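Local atomic coordinates of cadherin-23 (Mus musculus, PDB entry 5VH2), a protein that is a calcium-binding cell-adhesion protein built from cadherin repeats and is linked to hearing, where it probably serves mechanotransduction. Residues V44-F56 with D59-L71. The protein carries 1 engineered substitution. Residues are numbered along the deposited sequence; the frame is centred on the assembly and turned at random.
Sequences VNYRILSGAEGKF and DESTGLIVTVDYL
The Tyr46 ring lies against Gly63, CD2 3.4 Å from Gly63 CA, in the tight part of this contact within the Greek-key beta sandwich of a cadherin repeat. This end bridges the two sheets: strand 44-50 borders one, and the 59-63 turn leads into the other. At the Phe56 end, strands 56-58 and 64-67 pair inside that second sheet. Ser61 O meets the tyrosine ring's edge in its plane, and the hydroxyl reaches on to the backbone N of Ala33. Tyr46 N gives Glu60 O a nearly straight hydrogen bond (2.6 Å, 170°). Asp59 OD1 accepts from Ser61 N, an Asx turn, and also from Thr62 N, so two backbone donors grip one carboxylate oxygen.

Phe56 and Thr67 form an antiparallel non-hydrogen-bonded pair. With CG anti to its carbonyl carbon (chi1 -55°), the Phe56 ring enters the core, CB 3.9 Å from Ile65 CG2 and CZ 4.0 Å from Leu71 CD2, the Phe56 and Leu71 side chains crossing at about a right angle; Tyr79 packs against the ring edge-to-face. Next to it, Val68 N donates to Lys55 O (2.8 Å).

The solvent side is looser. Lys55 turns twice along its chain and carries its ammonium to Asp69, a salt bridge whose hydrogen bond is weak. The same ammonium binds a main-chain carbonyl nearly end-on: Lys55 NZ lies 3.3 Å from Tyr70 O, at a C=O...N angle of 166°. Replacing Lys55 with an alanine would probably leave the Asp69 carboxylate without this counter-charge and Tyr70 O without this donor. Nearer the backbone, Lys55 CB sits 3.9 Å from Leu71 CD2, the two side chains pointing opposite ways.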
ATOM      1  N   VAL A  44     -18.801  32.621  -8.451  1.00 24.50           N
ATOM      2  CA  VAL A  44     -17.413  32.274  -8.361  1.00 23.69           C
ATOM      3  C   VAL A  44     -17.078  31.012  -9.136  1.00 23.26           C
ATOM      4  O   VAL A  44     -17.909  30.114  -9.217  1.00 23.40           O
ATOM      5  CB  VAL A  44     -17.008  32.124  -6.915  1.00 23.27           C
ATOM      6  CG1 VAL A  44     -17.643  33.228  -6.096  1.00 23.89           C
ATOM      7  CG2 VAL A  44     -17.388  30.760  -6.378  1.00 22.97           C
ATOM      8  N   ASN A  45     -15.863  30.962  -9.693  1.00 22.81           N
ATOM      9  CA  ASN A  45     -15.384  29.793 -10.439  1.00 22.47           C
ATOM     10  C   ASN A  45     -14.224  29.154  -9.690  1.00 21.72           C
ATOM     11  O   ASN A  45     -13.270  29.832  -9.330  1.00 21.43           O
ATOM     12  CB  ASN A  45     -14.952  30.230 -11.829  1.00 22.73           C
ATOM     13  CG  ASN A  45     -15.909  31.256 -12.441  1.00 23.56           C
ATOM     14  OD1 ASN A  45     -16.905  30.902 -13.096  1.00 24.10           O
ATOM     15  ND2 ASN A  45     -15.611  32.534 -12.244  1.00 23.73           N
ATOM     16  N   TYR A  46     -14.310  27.856  -9.444  1.00 21.47           N
ATOM     17  CA  TYR A  46     -13.329  27.149  -8.634  1.00 20.87           C
ATOM     18  C   TYR A  46     -12.227  26.485  -9.479  1.00 20.59           C
ATOM     19  O   TYR A  46     -12.494  25.920 -10.577  1.00 20.85           O
ATOM     20  CB  TYR A  46     -14.009  26.082  -7.793  1.00 20.83           C
ATOM     21  CG  TYR A  46     -14.966  26.643  -6.774  1.00 21.10           C
ATOM     22  CD1 TYR A  46     -14.510  27.338  -5.661  1.00 20.95           C
ATOM     23  CD2 TYR A  46     -16.339  26.482  -6.928  1.00 21.60           C
ATOM     24  CE1 TYR A  46     -15.397  27.864  -4.748  1.00 21.32           C
ATOM     25  CE2 TYR A  46     -17.230  27.005  -6.018  1.00 21.94           C
ATOM     26  CZ  TYR A  46     -16.763  27.690  -4.941  1.00 21.82           C
ATOM     27  OH  TYR A  46     -17.688  28.152  -4.045  1.00 22.27           O
ATOM     28  N   ARG A  47     -11.012  26.496  -8.935  1.00 20.12           N
ATOM     29  CA  ARG A  47      -9.853  26.006  -9.661  1.00 19.90           C
ATOM     30  C   ARG A  47      -8.721  25.608  -8.702  1.00 19.42           C
ATOM     31  O   ARG A  47      -8.472  26.291  -7.700  1.00 19.23           O
ATOM     32  CB  ARG A  47      -9.353  27.090 -10.613  1.00 20.04           C
ATOM     33  CG  ARG A  47      -8.294  26.540 -11.554  1.00 19.96           C
ATOM     34  CD  ARG A  47      -7.499  27.615 -12.290  1.00 20.01           C
ATOM     35  NE  ARG A  47      -7.436  27.433 -13.745  1.00 20.43           N
ATOM     36  CZ  ARG A  47      -7.368  28.443 -14.628  1.00 20.76           C
ATOM     37  NH1 ARG A  47      -7.316  29.722 -14.210  1.00 20.71           N
ATOM     38  NH2 ARG A  47      -7.317  28.190 -15.935  1.00 21.22           N
ATOM     39  N   ILE A  48      -8.031  24.508  -9.015  1.00 19.30           N
ATOM     40  CA  ILE A  48      -6.790  24.132  -8.337  1.00 18.94           C
ATOM     41  C   ILE A  48      -5.582  24.737  -9.034  1.00 18.82           C
ATOM     42  O   ILE A  48      -5.398  24.500 -10.202  1.00 19.04           O
ATOM     43  CB  ILE A  48      -6.636  22.604  -8.318  1.00 18.99           C
ATOM     44  CG1 ILE A  48      -7.787  21.975  -7.496  1.00 19.10           C
ATOM     45  CG2 ILE A  48      -5.296  22.195  -7.702  1.00 18.73           C
ATOM     46  CD1 ILE A  48      -8.042  20.525  -7.763  1.00 19.31           C
ATOM     47  N   LEU A  49      -4.760  25.497  -8.309  1.00 18.53           N
ATOM     48  CA  LEU A  49      -3.554  26.151  -8.868  1.00 18.40           C
ATOM     49  C   LEU A  49      -2.308  25.289  -8.760  1.00 18.24           C
ATOM     50  O   LEU A  49      -1.391  25.437  -9.567  1.00 18.27           O
ATOM     51  CB  LEU A  49      -3.265  27.471  -8.151  1.00 18.23           C
ATOM     52  CG  LEU A  49      -4.365  28.534  -8.178  1.00 18.47           C
ATOM     53  CD1 LEU A  49      -3.971  29.729  -7.339  1.00 18.36           C
ATOM     54  CD2 LEU A  49      -4.731  28.980  -9.588  1.00 18.80           C
ATOM     55  N   SER A  50      -2.236  24.454  -7.717  1.00 18.14           N
ATOM     56  CA  SER A  50      -1.084  23.566  -7.519  1.00 18.09           C
ATOM     57  C   SER A  50      -1.391  22.452  -6.519  1.00 18.15           C
ATOM     58  O   SER A  50      -2.273  22.602  -5.667  1.00 18.12           O
ATOM     59  CB  SER A  50       0.134  24.367  -7.004  1.00 17.83           C
ATOM     60  OG  SER A  50      -0.085  24.846  -5.674  1.00 17.68           O
ATOM     61  N   GLY A  51      -0.622  21.365  -6.591  1.00 18.29           N
ATOM     62  CA  GLY A  51      -0.480  20.442  -5.462  1.00 18.36           C
ATOM     63  C   GLY A  51      -1.291  19.170  -5.575  1.00 18.66           C
ATOM     64  O   GLY A  51      -1.194  18.286  -4.737  1.00 18.81           O
ATOM     65  N   ALA A  52      -2.092  19.060  -6.621  1.00 18.82           N
ATOM     66  CA  ALA A  52      -2.926  17.881  -6.795  1.00 19.15           C
ATOM     67  C   ALA A  52      -2.147  16.748  -7.440  1.00 19.53           C
ATOM     68  O   ALA A  52      -2.541  15.592  -7.365  1.00 19.86           O
ATOM     69  CB  ALA A  52      -4.139  18.254  -7.631  1.00 19.24           C
ATOM     70  N   GLU A  53      -1.063  17.091  -8.124  1.00 19.54           N
ATOM     71  CA  GLU A  53      -0.190  16.113  -8.791  1.00 20.00           C
ATOM     72  C   GLU A  53      -0.940  15.073  -9.637  1.00 20.51           C
ATOM     73  O   GLU A  53      -0.616  13.915  -9.603  1.00 20.95           O
ATOM     74  CB  GLU A  53       0.742  15.467  -7.764  1.00 20.07           C
ATOM     75  CG  GLU A  53       1.872  16.406  -7.324  1.00 19.74           C
ATOM     76  CD  GLU A  53       2.839  15.786  -6.324  1.00 19.91           C
ATOM     77  OE1 GLU A  53       2.932  14.528  -6.211  1.00 20.40           O
ATOM     78  OE2 GLU A  53       3.440  16.552  -5.546  1.00 19.60           O
ATOM     79  N   GLY A  54      -1.940  15.521 -10.395  1.00 20.52           N
ATOM     80  CA  GLY A  54      -2.686  14.670 -11.335  1.00 21.06           C
ATOM     81  C   GLY A  54      -3.672  13.686 -10.732  1.00 21.22           C
ATOM     82  O   GLY A  54      -4.193  12.832 -11.450  1.00 21.74           O
ATOM     83  N   LYS A  55      -3.893  13.775  -9.419  1.00 20.85           N
ATOM     84  CA  LYS A  55      -4.795  12.860  -8.674  1.00 21.00           C
ATOM     85  C   LYS A  55      -6.152  13.477  -8.327  1.00 20.73           C
ATOM     86  O   LYS A  55      -7.074  12.737  -7.976  1.00 20.93           O
ATOM     87  CB  LYS A  55      -4.189  12.411  -7.338  1.00 20.91           C
ATOM     88  CG  LYS A  55      -2.748  11.959  -7.418  1.00 21.15           C
ATOM     89  CD  LYS A  55      -2.572  10.523  -7.838  1.00 21.85           C
ATOM     90  CE  LYS A  55      -1.313  10.377  -8.682  1.00 22.20           C
ATOM     91  NZ  LYS A  55      -1.259   9.045  -9.330  1.00 23.00           N
ATOM     92  N   PHE A  56      -6.259  14.801  -8.325  1.00 20.34           N
ATOM     93  CA  PHE A  56      -7.535  15.440  -7.975  1.00 20.18           C
ATOM     94  C   PHE A  56      -7.984  16.495  -8.978  1.00 20.18           C
ATOM     95  O   PHE A  56      -7.182  17.121  -9.665  1.00 20.12           O
ATOM     96  CB  PHE A  56      -7.466  16.086  -6.604  1.00 19.80           C
ATOM     97  CG  PHE A  56      -7.038  15.160  -5.507  1.00 19.86           C
ATOM     98  CD1 PHE A  56      -5.698  15.025  -5.178  1.00 19.79           C
ATOM     99  CD2 PHE A  56      -7.981  14.439  -4.777  1.00 20.03           C
ATOM    100  CE1 PHE A  56      -5.293  14.182  -4.166  1.00 19.94           C
ATOM    101  CE2 PHE A  56      -7.590  13.586  -3.767  1.00 20.16           C
ATOM    102  CZ  PHE A  56      -6.230  13.431  -3.484  1.00 20.14           C
ATOM    103  N   ASP A  59     -14.631  20.634  -9.319  1.00 21.00           N
ATOM    104  CA  ASP A  59     -15.712  21.116 -10.185  1.00 21.50           C
ATOM    105  C   ASP A  59     -15.696  22.619 -10.126  1.00 21.52           C
ATOM    106  O   ASP A  59     -15.727  23.158  -9.032  1.00 21.33           O
ATOM    107  CB  ASP A  59     -17.055  20.602  -9.706  1.00 21.79           C
ATOM    108  CG  ASP A  59     -18.163  20.907 -10.669  1.00 22.39           C
ATOM    109  OD1 ASP A  59     -18.596  22.077 -10.795  1.00 22.63           O
ATOM    110  OD2 ASP A  59     -18.600  19.955 -11.302  1.00 22.68           O
ATOM    111  N   GLU A  60     -15.640  23.286 -11.270  1.00 21.83           N
ATOM    112  CA  GLU A  60     -15.465  24.749 -11.237  1.00 21.88           C
ATOM    113  C   GLU A  60     -16.632  25.499 -10.656  1.00 22.23           C
ATOM    114  O   GLU A  60     -16.509  26.664 -10.280  1.00 22.27           O
ATOM    115  CB  GLU A  60     -14.893  25.384 -12.492  1.00 22.10           C
ATOM    116  CG  GLU A  60     -15.695  25.134 -13.769  1.00 22.77           C
ATOM    117  CD  GLU A  60     -14.859  25.259 -15.037  1.00 22.95           C
ATOM    118  OE1 GLU A  60     -14.973  24.360 -15.930  1.00 23.28           O
ATOM    119  OE2 GLU A  60     -14.096  26.270 -15.148  1.00 22.83           O
ATOM    120  N   SER A  61     -17.775  24.830 -10.657  1.00 22.58           N
ATOM    121  CA  SER A  61     -19.014  25.444 -10.301  1.00 23.07           C
ATOM    122  C   SER A  61     -19.497  24.927  -8.936  1.00 22.89           C
ATOM    123  O   SER A  61     -19.904  25.700  -8.083  1.00 23.05           O
ATOM    124  CB  SER A  61     -19.991  25.164 -11.430  1.00 23.72           C
ATOM    125  OG  SER A  61     -21.273  24.876 -10.932  1.00 24.09           O
ATOM    126  N   THR A  62     -19.361  23.629  -8.717  1.00 22.60           N
ATOM    127  CA  THR A  62     -19.789  22.978  -7.494  1.00 22.47           C
ATOM    128  C   THR A  62     -18.801  23.168  -6.356  1.00 21.97           C
ATOM    129  O   THR A  62     -19.204  23.270  -5.187  1.00 22.02           O
ATOM    130  CB  THR A  62     -19.972  21.472  -7.752  1.00 22.42           C
ATOM    131  OG1 THR A  62     -21.012  21.311  -8.719  1.00 22.98           O
ATOM    132  CG2 THR A  62     -20.356  20.757  -6.492  1.00 22.32           C
ATOM    133  N   GLY A  63     -17.512  23.171  -6.689  1.00 21.55           N
ATOM    134  CA  GLY A  63     -16.461  23.291  -5.677  1.00 21.09           C
ATOM    135  C   GLY A  63     -16.177  21.965  -5.008  1.00 20.84           C
ATOM    136  O   GLY A  63     -15.502  21.916  -3.985  1.00 20.58           O
ATOM    137  N   LEU A  64     -16.725  20.881  -5.552  1.00 21.01           N
ATOM    138  CA  LEU A  64     -16.460  19.553  -5.046  1.00 20.86           C
ATOM    139  C   LEU A  64     -15.138  19.098  -5.630  1.00 20.58           C
ATOM    140  O   LEU A  64     -14.928  19.207  -6.860  1.00 20.67           O
ATOM    141  CB  LEU A  64     -17.532  18.569  -5.483  1.00 21.21           C
ATOM    142  CG  LEU A  64     -17.343  17.137  -4.958  1.00 21.16           C
ATOM    143  CD1 LEU A  64     -17.384  17.078  -3.424  1.00 21.07           C
ATOM    144  CD2 LEU A  64     -18.378  16.168  -5.509  1.00 21.54           C
ATOM    145  N   ILE A  65     -14.277  18.551  -4.772  1.00 20.32           N
ATOM    146  CA  ILE A  65     -13.073  17.870  -5.223  1.00 20.15           C
ATOM    147  C   ILE A  65     -13.251  16.341  -5.207  1.00 20.35           C
ATOM    148  O   ILE A  65     -13.750  15.776  -4.236  1.00 20.44           O
ATOM    149  CB  ILE A  65     -11.848  18.274  -4.367  1.00 19.81           C
ATOM    150  CG1 ILE A  65     -11.576  19.783  -4.511  1.00 19.65           C
ATOM    151  CG2 ILE A  65     -10.616  17.502  -4.802  1.00 19.72           C
ATOM    152  CD1 ILE A  65     -10.726  20.360  -3.404  1.00 19.40           C
ATOM    153  N   VAL A  66     -12.828  15.680  -6.293  1.00 20.50           N
ATOM    154  CA  VAL A  66     -12.939  14.221  -6.451  1.00 20.80           C
ATOM    155  C   VAL A  66     -11.615  13.679  -6.935  1.00 20.82           C
ATOM    156  O   VAL A  66     -10.785  14.454  -7.456  1.00 20.63           O
ATOM    157  CB  VAL A  66     -14.006  13.829  -7.496  1.00 21.21           C
ATOM    158  CG1 VAL A  66     -15.349  14.454  -7.143  1.00 21.28           C
ATOM    159  CG2 VAL A  66     -13.573  14.218  -8.917  1.00 21.36           C
ATOM    160  N   THR A  67     -11.405  12.366  -6.812  1.00 21.10           N
ATOM    161  CA  THR A  67     -10.139  11.798  -7.281  1.00 21.24           C
ATOM    162  C   THR A  67     -10.249  11.573  -8.787  1.00 21.62           C
ATOM    163  O   THR A  67     -11.359  11.421  -9.297  1.00 21.87           O
ATOM    164  CB  THR A  67      -9.742  10.498  -6.550  1.00 21.50           C
ATOM    165  OG1 THR A  67     -10.612   9.413  -6.925  1.00 21.98           O
ATOM    166  CG2 THR A  67      -9.813  10.706  -5.058  1.00 21.24           C
ATOM    167  N   VAL A  68      -9.111  11.567  -9.487  1.00 21.72           N
ATOM    168  CA  VAL A  68      -9.090  11.368 -10.937  1.00 22.19           C
ATOM    169  C   VAL A  68      -8.091  10.329 -11.464  1.00 22.69           C
ATOM    170  O   VAL A  68      -8.113  10.040 -12.661  1.00 23.21           O
ATOM    171  CB  VAL A  68      -8.920  12.689 -11.723  1.00 21.99           C
ATOM    172  CG1 VAL A  68     -10.248  13.445 -11.736  1.00 21.88           C
ATOM    173  CG2 VAL A  68      -7.747  13.519 -11.183  1.00 21.50           C
ATOM    174  N   ASP A  69      -7.199   9.795 -10.619  1.00 22.64           N
ATOM    175  CA  ASP A  69      -6.694   8.411 -10.806  1.00 23.30           C
ATOM    176  C   ASP A  69      -6.337   7.803  -9.470  1.00 23.22           C
ATOM    177  O   ASP A  69      -6.873   8.231  -8.457  1.00 22.75           O
ATOM    178  CB  ASP A  69      -5.627   8.206 -11.950  1.00 23.81           C
ATOM    179  CG  ASP A  69      -4.252   8.677 -11.594  1.00 23.55           C
ATOM    180  OD1 ASP A  69      -4.134   9.624 -10.809  1.00 22.87           O
ATOM    181  OD2 ASP A  69      -3.291   8.179 -12.214  1.00 24.08           O
ATOM    182  N   TYR A  70      -5.553   6.736  -9.481  1.00 23.79           N
ATOM    183  CA  TYR A  70      -5.412   5.930  -8.299  1.00 23.92           C
ATOM    184  C   TYR A  70      -4.455   6.596  -7.322  1.00 23.46           C
ATOM    185  O   TYR A  70      -3.601   7.428  -7.721  1.00 23.20           O
ATOM    186  CB  TYR A  70      -4.954   4.549  -8.689  1.00 24.81           C
ATOM    187  CG  TYR A  70      -5.966   3.876  -9.577  1.00 25.31           C
ATOM    188  CD1 TYR A  70      -7.215   3.570  -9.072  1.00 25.22           C
ATOM    189  CD2 TYR A  70      -5.706   3.577 -10.927  1.00 25.93           C
ATOM    190  CE1 TYR A  70      -8.169   2.901  -9.843  1.00 25.73           C
ATOM    191  CE2 TYR A  70      -6.667   2.985 -11.728  1.00 26.44           C
ATOM    192  CZ  TYR A  70      -7.899   2.638 -11.173  1.00 26.32           C
ATOM    193  OH  TYR A  70      -8.894   2.054 -11.923  1.00 26.84           O
ATOM    194  N   LEU A  71      -4.680   6.309  -6.038  1.00 23.36           N
ATOM    195  CA  LEU A  71      -3.830   6.834  -4.987  1.00 23.04           C
ATOM    196  C   LEU A  71      -2.941   5.728  -4.472  1.00 23.68           C
ATOM    197  O   LEU A  71      -3.163   4.559  -4.794  1.00 24.34           O
ATOM    198  CB  LEU A  71      -4.654   7.446  -3.849  1.00 22.54           C
ATOM    199  CG  LEU A  71      -5.603   8.559  -4.280  1.00 22.00           C
ATOM    200  CD1 LEU A  71      -6.649   8.778  -3.190  1.00 21.78           C
ATOM    201  CD2 LEU A  71      -4.812   9.829  -4.539  1.00 21.53           C
TER